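Local structure of fanconi-associated nuclease 1 homolog (Pseudomonas aeruginosa, 5Y7Q) at residues 86-91 / 206-211; 171-176 / 182-187; 263-268 / 281-286; 394-399 / 527-532. The protein belongs to the FAN1 nuclease family and joins a helix-turn-helix domain, a SAP domain and a C-terminal VRR-NUC domain in one largely helical chain. All coordinates share one frame; numbering follows the deposited sequence.

Along the chain, interaction 2 is nested inside the loop closed by interaction 1, and interactions 3 and 4 follow in series. The first two share the N-terminal half: their centres are about 24 Å apart, and L187 CD2 packs against M87 CB at 3.8 Å, so strand 184-187 leans on helix 78-89. Interaction 3 lies in the helical middle of the chain, with its centre about 30 Å from that of interaction 1. Interaction 4 is remote, in the mixed sheet of the nuclease domain, its centre about 63 Å from that of interaction 2. Interactions 2 and 4 thus lie on opposite sides of the chain's centre, with interaction 3 in the helical region between them in sequence.

Interaction 1. Residues 86-91 / 206-211; sequences RMVMRK and QDWSEF. With nucleotides of chain B.
W208 packs its indole against V88 and M89 at the end of helix 78-89, in the helix-turn-helix domain, and this is the closely fitted half of the contact. M89 CG lies 3.7 Å from W208 CD1, and V88 CG1 reaches W208 NE1 at 3.9 Å. Both meet the indole obliquely. V88 CG1 gets there because it stands anti to the backbone N (chi1 175°). The sulfur takes part as well: M89 SD is 5.3 Å from the centroid of the five-membered ring of W208 and 47° off its normal, an oblique Met-aromatic contact. F47 and V50 of helix 42-57 extend the packing round W208, and M190 touches V88.

Burial falls off from there: V88 and W208 are buried, M89 is partly exposed and K91 is exposed. This looser side is polar and meets DNA of chain B. R86 takes one phosphate oxygen, DG10 OP2, edge-on and near the guanidinium plane, with NH1 at 3.0 Å and NH2 at 3.2 Å. R90 uses a different mode: its NE bonds to DT8 OP1 at 2.9 Å, while DT8 C5' lies over a face of the guanidinium. K91 N donates to DT8 OP2 at 2.7 Å, and K91 NZ forms a salt bridge with a phosphate of the bound DNA. R86 also pairs with E104, and R90 NH1 bonds to K99 O and Y102 OH, which should limit how the two guanidinium groups turn.

The bonds from R86, R90 and K91 to DT8 and DG10 end on phosphate oxygens. This chemistry is consistent with holding the sugar-phosphate backbone there rather than reading bases.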
# COMPACT_ATOMS: atom_id res chain seq x y z
N ARG A 86 7.92 -11.74 -22.68
CA ARG A 86 6.99 -10.73 -23.17
C ARG A 86 5.55 -11.05 -22.80
O ARG A 86 4.82 -10.18 -22.32
CB ARG A 86 7.13 -10.57 -24.68
CG ARG A 86 8.43 -10.00 -25.08
CD ARG A 86 8.67 -8.66 -24.49
NE ARG A 86 9.66 -7.98 -25.30
CZ ARG A 86 9.98 -6.69 -25.21
NH1 ARG A 86 9.38 -5.92 -24.32
NH2 ARG A 86 10.90 -6.17 -26.03
N MET A 87 5.10 -12.30 -23.00
CA MET A 87 3.71 -12.59 -22.65
C MET A 87 3.47 -12.46 -21.14
O MET A 87 2.42 -11.94 -20.72
CB MET A 87 3.32 -13.99 -23.14
CG MET A 87 3.52 -14.19 -24.66
SD MET A 87 3.42 -15.87 -25.23
CE MET A 87 1.74 -16.21 -24.81
N VAL A 88 4.43 -12.88 -20.33
CA VAL A 88 4.28 -12.86 -18.88
C VAL A 88 4.15 -11.44 -18.37
O VAL A 88 3.37 -11.16 -17.47
CB VAL A 88 5.46 -13.59 -18.23
CG1 VAL A 88 5.39 -13.49 -16.72
CG2 VAL A 88 5.52 -15.07 -18.69
N MET A 89 4.91 -10.51 -18.94
CA MET A 89 4.89 -9.15 -18.43
C MET A 89 3.74 -8.32 -18.95
O MET A 89 3.57 -7.17 -18.50
CB MET A 89 6.20 -8.44 -18.76
CG MET A 89 7.37 -9.05 -18.06
SD MET A 89 8.92 -8.27 -18.48
CE MET A 89 8.60 -7.82 -20.22
N ARG A 90 2.95 -8.82 -19.90
CA ARG A 90 1.82 -8.04 -20.35
C ARG A 90 0.58 -8.48 -19.58
O ARG A 90 0.59 -9.48 -18.86
CB ARG A 90 1.63 -8.18 -21.87
CG ARG A 90 2.62 -7.38 -22.70
CD ARG A 90 2.72 -7.84 -24.16
NE ARG A 90 1.49 -7.57 -24.91
CZ ARG A 90 1.45 -7.26 -26.21
NH1 ARG A 90 2.58 -7.17 -26.91
NH2 ARG A 90 0.28 -7.03 -26.80
N LYS A 91 -0.51 -7.75 -19.79
CA LYS A 91 -1.73 -7.97 -19.04
C LYS A 91 -2.54 -9.11 -19.63
O LYS A 91 -2.59 -9.30 -20.86
CB LYS A 91 -2.57 -6.68 -19.03
CG LYS A 91 -4.00 -6.80 -18.51
CD LYS A 91 -4.04 -7.13 -17.02
CE LYS A 91 -4.33 -5.89 -16.18
NZ LYS A 91 -5.72 -5.35 -16.41
N GLN A 206 4.73 -6.04 -6.59
CA GLN A 206 5.87 -5.56 -7.38
C GLN A 206 6.01 -6.37 -8.67
O GLN A 206 5.89 -7.60 -8.67
CB GLN A 206 7.16 -5.65 -6.55
CG GLN A 206 7.09 -4.99 -5.14
CD GLN A 206 8.46 -4.71 -4.51
OE1 GLN A 206 8.83 -5.31 -3.49
NE2 GLN A 206 9.19 -3.78 -5.10
N ASP A 207 6.25 -5.66 -9.78
CA ASP A 207 6.36 -6.25 -11.10
C ASP A 207 7.81 -6.55 -11.42
O ASP A 207 8.73 -6.20 -10.67
CB ASP A 207 5.81 -5.30 -12.17
CG ASP A 207 4.29 -5.26 -12.21
OD1 ASP A 207 3.65 -5.84 -11.30
OD2 ASP A 207 3.74 -4.63 -13.14
N TRP A 208 8.03 -7.18 -12.59
CA TRP A 208 9.38 -7.34 -13.10
C TRP A 208 9.94 -6.02 -13.63
O TRP A 208 11.17 -5.88 -13.74
CB TRP A 208 9.42 -8.39 -14.21
CG TRP A 208 8.54 -9.59 -13.99
CD1 TRP A 208 7.24 -9.74 -14.38
CD2 TRP A 208 8.91 -10.82 -13.36
NE1 TRP A 208 6.77 -10.99 -14.02
CE2 TRP A 208 7.78 -11.66 -13.38
CE3 TRP A 208 10.07 -11.28 -12.74
CZ2 TRP A 208 7.78 -12.94 -12.83
CZ3 TRP A 208 10.08 -12.54 -12.19
CH2 TRP A 208 8.94 -13.36 -12.24
N SER A 209 9.09 -5.04 -13.95
CA SER A 209 9.60 -3.75 -14.42
C SER A 209 10.37 -3.01 -13.33
O SER A 209 11.09 -2.05 -13.64
CB SER A 209 8.45 -2.91 -14.98
OG SER A 209 7.22 -3.23 -14.35
N GLU A 210 10.26 -3.46 -12.08
CA GLU A 210 11.18 -3.02 -11.04
C GLU A 210 12.63 -3.04 -11.53
O GLU A 210 13.41 -2.13 -11.22
CB GLU A 210 11.01 -3.91 -9.82
CG GLU A 210 11.09 -3.17 -8.52
CD GLU A 210 9.81 -2.44 -8.13
OE1 GLU A 210 9.88 -1.61 -7.21
OE2 GLU A 210 8.74 -2.70 -8.73
N PHE A 211 13.01 -4.06 -12.31
CA PHE A 211 14.39 -4.14 -12.79
C PHE A 211 14.71 -3.04 -13.78
O PHE A 211 15.81 -2.46 -13.74
CB PHE A 211 14.64 -5.50 -13.43
CG PHE A 211 14.85 -6.59 -12.43
CD1 PHE A 211 16.13 -6.94 -12.02
CD2 PHE A 211 13.76 -7.24 -11.87
CE1 PHE A 211 16.32 -7.92 -11.08
CE2 PHE A 211 13.94 -8.22 -10.93
CZ PHE A 211 15.24 -8.57 -10.53
P DT B 8 -0.54 -5.09 -22.49
OP1 DT B 8 -0.68 -6.19 -23.49
OP2 DT B 8 -0.47 -5.39 -21.04
O5' DT B 8 0.67 -4.20 -22.99
C5' DT B 8 0.51 -3.55 -24.22
C4' DT B 8 1.74 -2.80 -24.60
O4' DT B 8 1.67 -1.46 -24.05
C3' DT B 8 3.04 -3.40 -24.10
O3' DT B 8 3.95 -3.37 -25.13
C2' DT B 8 3.45 -2.47 -22.94
C1' DT B 8 2.89 -1.15 -23.43
N1 DT B 8 2.63 -0.09 -22.37
C2 DT B 8 3.04 1.20 -22.62
O2 DT B 8 3.62 1.53 -23.64
N3 DT B 8 2.75 2.11 -21.64
C4 DT B 8 2.09 1.86 -20.45
O4 DT B 8 1.87 2.75 -19.62
C5 DT B 8 1.69 0.50 -20.24
C7 DT B 8 0.97 0.13 -18.98
C6 DT B 8 1.97 -0.41 -21.20
P DG B 10 11.24 -2.14 -25.33
OP1 DG B 10 11.80 -2.18 -26.69
OP2 DG B 10 10.94 -3.36 -24.55
O5' DG B 10 12.24 -1.20 -24.52
C5' DG B 10 12.55 0.07 -25.05
C4' DG B 10 13.05 0.98 -23.97
O4' DG B 10 11.94 1.29 -23.09
C3' DG B 10 14.13 0.35 -23.10
O3' DG B 10 15.31 1.13 -23.16
C2' DG B 10 13.56 0.34 -21.68
C1' DG B 10 12.40 1.31 -21.77
N9 DG B 10 11.31 0.91 -20.90
C8 DG B 10 10.81 -0.36 -20.73
N7 DG B 10 9.83 -0.42 -19.88
C5 DG B 10 9.68 0.89 -19.45
C6 DG B 10 8.77 1.45 -18.51
O6 DG B 10 7.89 0.86 -17.85
N1 DG B 10 8.97 2.83 -18.37
C2 DG B 10 9.92 3.57 -19.04
N2 DG B 10 9.97 4.88 -18.79
N3 DG B 10 10.77 3.06 -19.92
C4 DG B 10 10.59 1.72 -20.07
P DT B 9 5.28 -4.26 -25.08
OP1 DT B 9 5.33 -4.80 -26.45
OP2 DT B 9 5.38 -5.09 -23.85
O5' DT B 9 6.42 -3.17 -24.95
C5' DT B 9 6.41 -2.07 -25.84
C4' DT B 9 7.52 -1.10 -25.49
O4' DT B 9 7.00 -0.09 -24.59
C3' DT B 9 8.73 -1.73 -24.80
O3' DT B 9 9.90 -1.28 -25.40
C2' DT B 9 8.62 -1.25 -23.36
C1' DT B 9 7.90 0.09 -23.52
N1 DT B 9 7.10 0.48 -22.30
C2 DT B 9 7.06 1.80 -21.90
O2 DT B 9 7.65 2.71 -22.49
N3 DT B 9 6.31 2.03 -20.78
C4 DT B 9 5.61 1.09 -20.03
O4 DT B 9 4.96 1.40 -19.03
C5 DT B 9 5.71 -0.26 -20.50
C7 DT B 9 5.00 -1.36 -19.77
C6 DT B 9 6.43 -0.50 -21.60

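Interaction 2. Residues 171-176 / 182-187; sequences RRLAEW and EPVYEL
L173 is the residue of segment 171-176 that reaches V184 of strand 184-187, and its atoms can be followed outward. L173 CB starts 5.3 Å from V184 CG2. The first torsion sets CG anti to the backbone N (chi1 171°), which brings L173 CG to 4.9 Å from V184 CG2. Beyond CG the branches part: L173 CD1 stays at 5.4 Å from V184 CG2, whereas L173 CD2 closes to 3.6 Å from V184 CG2. L173 CD2 also lies 3.9 Å from V184 CB and 3.9 Å from the backbone O of E182, so one methyl makes the whole contact. The two side chains cross at about a right angle, and the CA atoms of L173 and V184 remain 7.7 Å apart. F180 also touches L173, and L135 of helix 129-135 touches V184.

Nearby polar groups find partners away from the methyl contact. R172 N donates to E175 OE2 at 3.2 Å, within the short turn itself. The E182 carboxylate is engaged elsewhere, by R96 in a salt bridge and by the backbone N of G98. The contact joining the turn of the SAP domain to the three-stranded sheet is chiefly apolar, methyl against methyl, with one methyl also beside a backbone carbonyl.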
# COMPACT_ATOMS: atom_id res chain seq x y z
N ARG A 171 -16.18 -21.75 -26.94
CA ARG A 171 -15.77 -22.35 -28.20
C ARG A 171 -14.30 -22.03 -28.43
O ARG A 171 -13.77 -21.07 -27.88
CB ARG A 171 -16.62 -21.82 -29.38
CG ARG A 171 -18.14 -22.01 -29.20
CD ARG A 171 -18.99 -21.08 -30.10
NE ARG A 171 -20.41 -21.46 -30.10
CZ ARG A 171 -21.29 -21.09 -31.04
NH1 ARG A 171 -20.92 -20.32 -32.05
NH2 ARG A 171 -22.55 -21.51 -30.96
N ARG A 172 -13.63 -22.84 -29.25
CA ARG A 172 -12.36 -22.39 -29.78
C ARG A 172 -12.61 -21.16 -30.66
O ARG A 172 -13.74 -20.89 -31.08
CB ARG A 172 -11.65 -23.50 -30.58
CG ARG A 172 -11.62 -24.90 -29.94
CD ARG A 172 -11.18 -26.00 -30.93
NE ARG A 172 -12.17 -27.08 -31.07
CZ ARG A 172 -12.70 -27.52 -32.23
NH1 ARG A 172 -12.35 -26.97 -33.39
NH2 ARG A 172 -13.59 -28.52 -32.23
N LEU A 173 -11.55 -20.39 -30.91
CA LEU A 173 -11.68 -19.26 -31.84
C LEU A 173 -12.16 -19.71 -33.21
O LEU A 173 -12.96 -19.03 -33.85
CB LEU A 173 -10.35 -18.52 -31.96
CG LEU A 173 -10.26 -17.43 -33.05
CD1 LEU A 173 -11.40 -16.43 -32.98
CD2 LEU A 173 -8.93 -16.68 -33.00
N ALA A 174 -11.67 -20.86 -33.69
CA ALA A 174 -12.10 -21.37 -34.99
C ALA A 174 -13.60 -21.67 -35.01
O ALA A 174 -14.25 -21.50 -36.04
CB ALA A 174 -11.30 -22.62 -35.36
N GLU A 175 -14.16 -22.10 -33.88
CA GLU A 175 -15.59 -22.34 -33.80
C GLU A 175 -16.40 -21.06 -33.63
O GLU A 175 -17.62 -21.09 -33.80
CB GLU A 175 -15.91 -23.29 -32.65
CG GLU A 175 -15.47 -24.73 -32.87
CD GLU A 175 -15.74 -25.61 -31.65
OE1 GLU A 175 -16.60 -26.53 -31.76
OE2 GLU A 175 -15.10 -25.37 -30.59
N TRP A 176 -15.78 -19.94 -33.26
CA TRP A 176 -16.53 -18.69 -33.20
C TRP A 176 -16.70 -18.10 -34.60
O TRP A 176 -17.82 -17.99 -35.11
CB TRP A 176 -15.85 -17.68 -32.27
CG TRP A 176 -16.09 -17.89 -30.79
CD1 TRP A 176 -15.16 -18.20 -29.86
CD2 TRP A 176 -17.33 -17.75 -30.08
NE1 TRP A 176 -15.73 -18.29 -28.62
CE2 TRP A 176 -17.07 -18.02 -28.72
CE3 TRP A 176 -18.64 -17.45 -30.47
CZ2 TRP A 176 -18.06 -17.98 -27.74
CZ3 TRP A 176 -19.62 -17.41 -29.49
CH2 TRP A 176 -19.32 -17.67 -28.14
N GLU A 182 -6.12 -14.28 -37.92
CA GLU A 182 -5.02 -14.09 -36.98
C GLU A 182 -5.11 -15.06 -35.80
O GLU A 182 -6.07 -14.97 -35.01
CB GLU A 182 -5.02 -12.64 -36.48
CG GLU A 182 -3.73 -12.17 -35.85
CD GLU A 182 -3.75 -10.67 -35.60
OE1 GLU A 182 -4.35 -9.96 -36.44
OE2 GLU A 182 -3.20 -10.20 -34.57
N PRO A 183 -4.15 -15.97 -35.61
CA PRO A 183 -4.23 -16.91 -34.49
C PRO A 183 -4.14 -16.21 -33.14
O PRO A 183 -3.78 -15.04 -33.02
CB PRO A 183 -3.03 -17.84 -34.71
CG PRO A 183 -2.13 -17.09 -35.60
CD PRO A 183 -2.99 -16.24 -36.47
N VAL A 184 -4.49 -16.97 -32.11
CA VAL A 184 -4.61 -16.45 -30.76
C VAL A 184 -3.95 -17.44 -29.80
O VAL A 184 -4.32 -18.62 -29.77
CB VAL A 184 -6.09 -16.23 -30.38
CG1 VAL A 184 -6.24 -16.20 -28.90
CG2 VAL A 184 -6.58 -14.92 -30.98
N TYR A 185 -3.00 -16.96 -29.00
CA TYR A 185 -2.27 -17.78 -28.04
C TYR A 185 -2.73 -17.49 -26.62
O TYR A 185 -3.10 -16.36 -26.28
CB TYR A 185 -0.77 -17.52 -28.16
CG TYR A 185 -0.25 -17.70 -29.58
CD1 TYR A 185 -0.00 -18.95 -30.09
CD2 TYR A 185 -0.03 -16.61 -30.39
CE1 TYR A 185 0.46 -19.12 -31.38
CE2 TYR A 185 0.44 -16.76 -31.67
CZ TYR A 185 0.68 -18.02 -32.17
OH TYR A 185 1.13 -18.18 -33.46
N GLU A 186 -2.74 -18.54 -25.79
CA GLU A 186 -3.05 -18.43 -24.37
C GLU A 186 -1.89 -18.96 -23.54
O GLU A 186 -1.49 -20.13 -23.70
CB GLU A 186 -4.33 -19.17 -24.00
CG GLU A 186 -4.66 -19.10 -22.51
CD GLU A 186 -5.89 -19.91 -22.11
OE1 GLU A 186 -5.87 -21.17 -22.20
OE2 GLU A 186 -6.90 -19.28 -21.70
N LEU A 187 -1.38 -18.13 -22.63
CA LEU A 187 -0.34 -18.54 -21.68
C LEU A 187 -0.93 -19.41 -20.57
O LEU A 187 -1.97 -19.08 -20.01
CB LEU A 187 0.29 -17.28 -21.11
CG LEU A 187 1.48 -17.19 -20.20
CD1 LEU A 187 2.69 -17.90 -20.79
CD2 LEU A 187 1.68 -15.68 -20.13

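Interaction 3. Residues 263-268 / 281-286; sequences AGLPGE and KLLFQF
The backbones of L265 and L283 stay well apart, their CA atoms 9.1 Å from each other, and L265 is the first residue after helix 258-264 to leave helical angles, with psi at 153°. Side chains bridge that gap. L265 sets off toward helix 273-292, and its CD1 touches three residues there. L282 CD2 and L283 CD2 each lie 4.0 Å from L265 CD1, and F286 CE2 lies 4.1 Å from L265 CD1. The other methyl is used once, L265 CD2 standing 4.1 Å from L282 CD2.

The approaches differ from partner to partner. L282 meets L265 obliquely, its CG placed anti to the backbone N (chi1 -170°). L283 leaves its backbone to one side of L265, yet CD2 comes nearer, and the two side chains slide past each other in opposite directions. L265 CD1 approaches the F286 ring obliquely. Within the helix the carbonyl O of L282 lies 3.4 Å above the plane of the F286 ring, offset toward its rim, while also accepting the backbone hydrogen bond of F286 N.

Two further groups add to the packing. From helix 236-253, L245 and C248 touch L265, and F252 meets F286 edge-to-face. From helix 258-264, L258, L261 and L262 pack on F286. The evidence is a leucine just past a helix end, inserted among L282, L283 and, one turn on from L282, F286 of a longer helix, as is typical of interhelical packing in an all-helical region, here the middle of the chain.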
# COMPACT_ATOMS: atom_id res chain seq x y z
N ALA A 263 -15.73 -20.04 5.03
CA ALA A 263 -15.46 -21.48 5.04
C ALA A 263 -14.05 -21.79 4.55
O ALA A 263 -13.37 -22.66 5.12
CB ALA A 263 -16.49 -22.23 4.19
N GLY A 264 -13.58 -21.07 3.52
CA GLY A 264 -12.28 -21.36 2.93
C GLY A 264 -11.09 -20.87 3.72
O GLY A 264 -10.03 -21.52 3.72
N LEU A 265 -11.23 -19.73 4.40
CA LEU A 265 -10.18 -19.22 5.27
C LEU A 265 -9.87 -20.21 6.39
O LEU A 265 -10.73 -21.00 6.80
CB LEU A 265 -10.59 -17.90 5.89
CG LEU A 265 -10.25 -16.68 5.07
CD1 LEU A 265 -10.14 -15.49 6.00
CD2 LEU A 265 -8.97 -16.93 4.35
N PRO A 266 -8.65 -20.18 6.92
CA PRO A 266 -8.39 -20.90 8.16
C PRO A 266 -9.02 -20.16 9.32
O PRO A 266 -9.04 -18.92 9.36
CB PRO A 266 -6.86 -20.92 8.25
CG PRO A 266 -6.43 -19.75 7.42
CD PRO A 266 -7.44 -19.61 6.32
N GLY A 267 -9.60 -20.92 10.25
CA GLY A 267 -10.08 -20.36 11.49
C GLY A 267 -8.97 -20.16 12.50
O GLY A 267 -8.91 -19.13 13.17
N GLU A 268 -8.08 -21.14 12.61
CA GLU A 268 -6.95 -21.03 13.53
C GLU A 268 -5.96 -19.98 13.02
O GLU A 268 -5.81 -19.80 11.81
CB GLU A 268 -6.24 -22.38 13.67
CG GLU A 268 -7.13 -23.53 14.15
CD GLU A 268 -7.28 -24.64 13.11
OE1 GLU A 268 -7.43 -24.32 11.91
OE2 GLU A 268 -7.26 -25.84 13.50
N LYS A 281 -5.96 -8.75 8.49
CA LYS A 281 -6.45 -7.66 7.67
C LYS A 281 -7.65 -8.10 6.85
O LYS A 281 -8.67 -7.39 6.77
CB LYS A 281 -5.33 -7.14 6.76
CG LYS A 281 -5.73 -5.93 5.91
CD LYS A 281 -4.58 -5.43 5.01
CE LYS A 281 -4.95 -4.15 4.24
NZ LYS A 281 -3.97 -3.80 3.16
N LEU A 282 -7.57 -9.30 6.26
CA LEU A 282 -8.64 -9.76 5.39
C LEU A 282 -9.95 -9.92 6.17
O LEU A 282 -11.01 -9.43 5.75
CB LEU A 282 -8.21 -11.06 4.74
CG LEU A 282 -9.00 -11.68 3.63
CD1 LEU A 282 -8.90 -10.79 2.44
CD2 LEU A 282 -8.36 -13.01 3.37
N LEU A 283 -9.89 -10.61 7.31
CA LEU A 283 -11.05 -10.65 8.21
C LEU A 283 -11.61 -9.26 8.45
O LEU A 283 -12.83 -9.04 8.38
CB LEU A 283 -10.66 -11.28 9.54
CG LEU A 283 -10.49 -12.78 9.44
CD1 LEU A 283 -10.09 -13.31 10.80
CD2 LEU A 283 -11.78 -13.41 8.98
N PHE A 284 -10.72 -8.30 8.75
CA PHE A 284 -11.17 -6.93 8.99
C PHE A 284 -12.05 -6.43 7.85
O PHE A 284 -13.21 -6.04 8.07
CB PHE A 284 -9.94 -6.03 9.19
CG PHE A 284 -10.24 -4.67 9.78
CD1 PHE A 284 -10.45 -4.51 11.13
CD2 PHE A 284 -10.27 -3.54 8.97
CE1 PHE A 284 -10.72 -3.27 11.66
CE2 PHE A 284 -10.54 -2.30 9.48
CZ PHE A 284 -10.77 -2.16 10.83
N GLN A 285 -11.55 -6.49 6.61
CA GLN A 285 -12.35 -5.97 5.51
C GLN A 285 -13.66 -6.72 5.35
O GLN A 285 -14.70 -6.11 5.05
CB GLN A 285 -11.54 -6.01 4.22
CG GLN A 285 -10.10 -5.64 4.43
CD GLN A 285 -9.58 -4.71 3.36
OE1 GLN A 285 -8.37 -4.60 3.18
NE2 GLN A 285 -10.48 -4.03 2.65
N PHE A 286 -13.64 -8.05 5.56
CA PHE A 286 -14.89 -8.80 5.55
C PHE A 286 -15.90 -8.16 6.49
O PHE A 286 -17.05 -7.91 6.13
CB PHE A 286 -14.66 -10.26 5.95
CG PHE A 286 -13.96 -11.07 4.92
CD1 PHE A 286 -13.62 -10.53 3.70
CD2 PHE A 286 -13.65 -12.40 5.17
CE1 PHE A 286 -12.98 -11.29 2.75
CE2 PHE A 286 -13.01 -13.17 4.23
CZ PHE A 286 -12.67 -12.62 3.02

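Interaction 4. Residues 394-399 / 527-532; sequences EHLEEP and PDLIQF
L396, the last residue of helix 388-396, lies against L529 and Q531 on one face of the mixed sheet of the VRR-NUC domain, a member of the PD-(D/E)XK nuclease superfamily. L529 and Q531 are two apart on strand 529-533, and both start out toward L396. The closest CA pair, L396 and Q531, is 7.9 Å apart, a spacing bridged by side chains.

Orientation is clearest for the glutamine: Q531, its chain extended beyond CG, crosses L396 at about a right angle. Toward L529 the leucine offers a methyl, carried outward by an extended second torsion (chi2 178°). V403 of the neighbouring strand 402-405 touches both L396 and Q531, so the helix end rests on two adjacent strands. On the other flank of the strand, the backbones of L529 and Q531 pair with V542 and R540 of strand 538-545, and the side chain of L529 also touches V544 there.

Between the two leucines the touch is methyl to methyl, and one branch of L396 does it: L396 CD1 lies 4.3 Å from L529 CD1, whereas L396 CD2 stands 6.7 Å from L529 CD1.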
# COMPACT_ATOMS: atom_id res chain seq x y z
N GLU A 394 -0.50 31.59 2.39
CA GLU A 394 -0.20 32.90 1.82
C GLU A 394 -0.39 34.00 2.85
O GLU A 394 0.45 34.90 2.98
CB GLU A 394 -1.09 33.19 0.61
CG GLU A 394 -0.64 32.51 -0.68
CD GLU A 394 0.49 33.26 -1.38
OE1 GLU A 394 0.73 34.44 -1.02
OE2 GLU A 394 1.11 32.67 -2.29
N HIS A 395 -1.48 33.94 3.60
CA HIS A 395 -1.82 35.04 4.50
C HIS A 395 -0.80 35.16 5.63
O HIS A 395 -0.45 36.27 6.05
CB HIS A 395 -3.24 34.84 5.04
CG HIS A 395 -3.62 35.82 6.10
ND1 HIS A 395 -4.08 37.09 5.81
CD2 HIS A 395 -3.61 35.72 7.45
CE1 HIS A 395 -4.34 37.73 6.94
NE2 HIS A 395 -4.06 36.92 7.95
N LEU A 396 -0.29 34.03 6.12
CA LEU A 396 0.67 34.02 7.21
C LEU A 396 2.08 34.37 6.76
O LEU A 396 2.90 34.76 7.60
CB LEU A 396 0.67 32.64 7.86
CG LEU A 396 -0.57 32.24 8.65
CD1 LEU A 396 -0.41 30.82 9.17
CD2 LEU A 396 -0.74 33.22 9.78
N GLU A 397 2.38 34.24 5.48
CA GLU A 397 3.72 34.55 4.97
C GLU A 397 3.83 36.06 4.81
O GLU A 397 3.08 36.65 4.03
CB GLU A 397 3.95 33.84 3.65
CG GLU A 397 5.37 33.90 3.12
CD GLU A 397 5.53 33.10 1.82
OE1 GLU A 397 5.20 33.65 0.73
OE2 GLU A 397 5.96 31.92 1.89
N GLU A 398 4.77 36.67 5.54
CA GLU A 398 5.08 38.09 5.51
C GLU A 398 6.58 38.25 5.32
O GLU A 398 7.29 37.24 5.20
CB GLU A 398 4.65 38.78 6.80
CG GLU A 398 3.15 38.93 6.97
CD GLU A 398 2.75 39.17 8.43
OE1 GLU A 398 3.63 39.54 9.24
OE2 GLU A 398 1.56 38.96 8.76
N PRO A 399 7.11 39.47 5.27
CA PRO A 399 8.53 39.64 5.57
C PRO A 399 8.82 39.17 6.99
O PRO A 399 8.09 39.49 7.93
CB PRO A 399 8.75 41.14 5.39
CG PRO A 399 7.76 41.51 4.35
CD PRO A 399 6.54 40.70 4.68
N PRO A 527 0.10 18.84 11.99
CA PRO A 527 -0.56 20.02 11.43
C PRO A 527 -0.19 20.31 9.98
O PRO A 527 0.94 20.06 9.54
CB PRO A 527 -0.10 21.14 12.35
CG PRO A 527 0.07 20.46 13.65
CD PRO A 527 0.70 19.15 13.30
N ASP A 528 -1.14 20.89 9.25
CA ASP A 528 -0.93 21.20 7.84
C ASP A 528 0.32 22.03 7.64
O ASP A 528 1.16 21.71 6.79
CB ASP A 528 -2.14 21.96 7.26
CG ASP A 528 -3.44 21.15 7.30
OD1 ASP A 528 -3.45 19.95 6.91
OD2 ASP A 528 -4.47 21.74 7.70
N LEU A 529 0.46 23.10 8.42
CA LEU A 529 1.45 24.12 8.14
C LEU A 529 2.46 24.22 9.27
O LEU A 529 2.21 23.84 10.42
CB LEU A 529 0.81 25.50 7.94
CG LEU A 529 -0.29 25.71 6.92
CD1 LEU A 529 -0.68 27.18 6.95
CD2 LEU A 529 0.12 25.31 5.53
N ILE A 530 3.59 24.79 8.92
CA ILE A 530 4.58 25.16 9.91
C ILE A 530 5.17 26.52 9.50
O ILE A 530 5.49 26.75 8.33
CB ILE A 530 5.65 24.06 10.04
CG1 ILE A 530 6.60 24.36 11.21
CG2 ILE A 530 6.36 23.84 8.66
CD1 ILE A 530 7.45 23.17 11.72
N GLN A 531 5.26 27.45 10.44
CA GLN A 531 5.83 28.74 10.13
C GLN A 531 7.06 28.99 11.00
O GLN A 531 7.10 28.60 12.17
CB GLN A 531 4.82 29.89 10.26
CG GLN A 531 3.66 29.70 11.21
CD GLN A 531 3.00 31.03 11.55
OE1 GLN A 531 3.29 32.06 10.92
NE2 GLN A 531 2.12 31.03 12.55
N PHE A 532 8.06 29.61 10.38
CA PHE A 532 9.34 29.88 10.99
C PHE A 532 9.58 31.38 11.01
O PHE A 532 9.23 32.10 10.06
CB PHE A 532 10.48 29.19 10.23
CG PHE A 532 10.38 27.68 10.23
CD1 PHE A 532 10.56 26.95 11.39
CD2 PHE A 532 10.12 26.99 9.05
CE1 PHE A 532 10.47 25.57 11.38
CE2 PHE A 532 10.03 25.62 9.03
CZ PHE A 532 10.20 24.91 10.19